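Local coordinates for protein PvdO (Pseudomonas aeruginosa, PDB 5HHA) that probably takes part in periplasmic maturation of the pyoverdine chromophore, has a formylglycine-generating-enzyme-like fold and binds calcium, at residues A[127-132]-A[218-223]. Numbering follows the deposited sequence. Where two conformers were deposited one is given.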
loop_
_atom_site.group_PDB
_atom_site.type_symbol
_atom_site.label_atom_id
_atom_site.label_comp_id
_atom_site.label_asym_id
_atom_site.label_seq_id
_atom_site.Cartn_x
_atom_site.Cartn_y
_atom_site.Cartn_z
ATOM N N VAL A 127 -2.579 10.252 4.579
ATOM C CA VAL A 127 -1.137 10.393 4.468
ATOM C C VAL A 127 -0.627 11.075 5.750
ATOM O O VAL A 127 -1.399 11.289 6.701
ATOM C CB VAL A 127 -0.761 11.213 3.211
ATOM C CG1 VAL A 127 -1.110 10.442 1.940
ATOM C CG2 VAL A 127 -1.423 12.608 3.216
ATOM N N CYS A 128 0.660 11.406 5.784
ATOM C CA CYS A 128 1.223 12.182 6.887
ATOM C C CYS A 128 1.134 11.421 8.188
ATOM O O CYS A 128 1.001 12.025 9.266
ATOM C CB CYS A 128 0.569 13.571 6.958
ATOM S SG CYS A 128 1.018 14.616 5.573
ATOM N N VAL A 129 1.271 10.098 8.069
ATOM C CA VAL A 129 1.323 9.151 9.175
ATOM C C VAL A 129 2.648 8.382 9.149
ATOM O O VAL A 129 3.173 8.039 8.073
ATOM C CB VAL A 129 0.161 8.138 9.107
ATOM C CG1 VAL A 129 -1.158 8.786 9.519
ATOM C CG2 VAL A 129 0.055 7.481 7.718
ATOM N N ASP A 130 3.213 8.120 10.323
ATOM C CA ASP A 130 4.405 7.283 10.384
ATOM C C ASP A 130 4.018 5.827 10.631
ATOM O O ASP A 130 2.870 5.448 10.709
ATOM C CB ASP A 130 5.508 7.815 11.356
ATOM C CG ASP A 130 5.206 7.581 12.830
ATOM O OD1 ASP A 130 4.183 6.987 13.171
ATOM O OD2 ASP A 130 6.053 8.002 13.670
ATOM N N TYR A 131 5.038 4.996 10.719
ATOM C CA TYR A 131 4.841 3.551 10.844
ATOM C C TYR A 131 4.054 3.197 12.110
ATOM O O TYR A 131 3.112 2.425 12.075
ATOM C CB TYR A 131 6.222 2.903 10.834
ATOM C CG TYR A 131 6.350 1.406 10.972
ATOM C CD1 TYR A 131 6.440 0.812 12.223
ATOM C CD2 TYR A 131 6.512 0.596 9.854
ATOM C CE1 TYR A 131 6.660 -0.554 12.369
ATOM C CE2 TYR A 131 6.737 -0.787 9.988
ATOM C CZ TYR A 131 6.798 -1.345 11.249
ATOM O OH TYR A 131 7.055 -2.702 11.417
ATOM N N ASN A 132 4.457 3.786 13.230
ATOM C CA ASN A 132 3.760 3.550 14.490
ATOM C C ASN A 132 2.319 4.049 14.482
ATOM O O ASN A 132 1.439 3.434 15.082
ATOM C CB ASN A 132 4.531 4.213 15.632
ATOM C CG ASN A 132 4.078 3.734 16.985
ATOM O OD1 ASN A 132 4.313 2.587 17.357
ATOM N ND2 ASN A 132 3.419 4.608 17.728
ATOM N N TYR A 218 2.588 5.736 -1.930
ATOM C CA TYR A 218 3.294 4.612 -1.288
ATOM C C TYR A 218 2.527 4.176 -0.048
ATOM O O TYR A 218 1.678 4.923 0.462
ATOM C CB TYR A 218 4.693 5.060 -0.864
ATOM C CG TYR A 218 5.767 4.842 -1.907
ATOM C CD1 TYR A 218 6.461 3.640 -1.947
ATOM C CD2 TYR A 218 6.101 5.822 -2.834
ATOM C CE1 TYR A 218 7.472 3.416 -2.862
ATOM C CE2 TYR A 218 7.124 5.602 -3.763
ATOM C CZ TYR A 218 7.789 4.384 -3.772
ATOM O OH TYR A 218 8.845 4.110 -4.650
ATOM N N GLU A 219 2.860 3.000 0.460
ATOM C CA GLU A 219 2.188 2.423 1.608
ATOM C C GLU A 219 3.190 1.815 2.555
ATOM O O GLU A 219 4.073 1.052 2.138
ATOM C CB GLU A 219 1.261 1.292 1.189
ATOM C CG GLU A 219 0.099 1.741 0.320
ATOM C CD GLU A 219 -0.591 0.588 -0.364
ATOM O OE1 GLU A 219 -0.420 -0.572 0.084
ATOM O OE2 GLU A 219 -1.328 0.837 -1.347
ATOM N N TRP A 220 3.017 2.067 3.850
ATOM C CA TRP A 220 3.760 1.323 4.841
ATOM C C TRP A 220 3.412 -0.168 4.787
ATOM O O TRP A 220 2.246 -0.531 4.616
ATOM C CB TRP A 220 3.410 1.807 6.248
ATOM C CG TRP A 220 3.823 3.199 6.548
ATOM C CD1 TRP A 220 2.993 4.269 6.665
ATOM C CD2 TRP A 220 5.158 3.691 6.782
ATOM N NE1 TRP A 220 3.725 5.392 6.970
ATOM C CE2 TRP A 220 5.049 5.070 7.034
ATOM C CE3 TRP A 220 6.429 3.108 6.784
ATOM C CZ2 TRP A 220 6.148 5.866 7.317
ATOM C CZ3 TRP A 220 7.521 3.906 7.063
ATOM C CH2 TRP A 220 7.373 5.275 7.313
ATOM N N VAL A 221 4.435 -1.005 4.960
ATOM C CA VAL A 221 4.251 -2.421 5.291
ATOM C C VAL A 221 5.128 -2.709 6.512
ATOM O O VAL A 221 5.949 -1.900 6.904
ATOM C CB VAL A 221 4.558 -3.372 4.111
ATOM C CG1 VAL A 221 3.645 -3.059 2.925
ATOM C CG2 VAL A 221 6.001 -3.276 3.697
ATOM N N ALA A 222 4.974 -3.892 7.112
ATOM C CA ALA A 222 5.578 -4.138 8.415
ATOM C C ALA A 222 7.079 -4.365 8.337
ATOM O O ALA A 222 7.801 -4.070 9.287
ATOM C CB ALA A 222 4.938 -5.338 9.103
ATOM N N ASP A 223 7.553 -4.955 7.238
ATOM C CA ASP A 223 8.884 -5.529 7.152
ATOM C C ASP A 223 9.987 -4.526 7.395
ATOM O O ASP A 223 9.929 -3.380 6.946
ATOM C CB ASP A 223 9.138 -6.145 5.762
ATOM C CG ASP A 223 8.108 -7.173 5.370
ATOM O OD1 ASP A 223 6.902 -6.907 5.518
ATOM O OD2 ASP A 223 8.521 -8.262 4.894
#
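Tyr-131 and Trp-220 carry this contact, each reaching past the other to a backbone carbonyl of the opposite segment. Trp-220 NE1 donates a hydrogen bond to Val-129 O at 2.9 Å; the oxygen lies near the ring plane and the N-H...O angle is 154°, but the donor stands above the carbonyl plane. Over one indole face runs the backbone leading into helix 131-145, with Tyr-131 N 3.7 Å from Trp-220 CZ2. Tyr-131 CB sits 4.1 Å from the centroid of the six-membered ring, 12° off its normal, which meets the criterion for a CH-pi contact. With CG anti to the backbone N (chi1 179°), the phenol extends along 220-222 and turns its edge to Trp-220, Tyr-131 CD2 lying 4.0 Å from Trp-220 CE3. Tyr-131 OH donates to Ala-222 O at 2.6 Å, approaching in the carbonyl plane on a lone pair of that oxygen. Val-247 of the adjoining strand 247-251 also packs against both aromatic side chains. The two bonds join the chain entering helix 131-145 to strand 218-221, and the helix's first residue to the corner at Ala-222; the buried indole N-H is satisfied by a carbonyl, and each ring is held by one directional bond besides its apolar contacts.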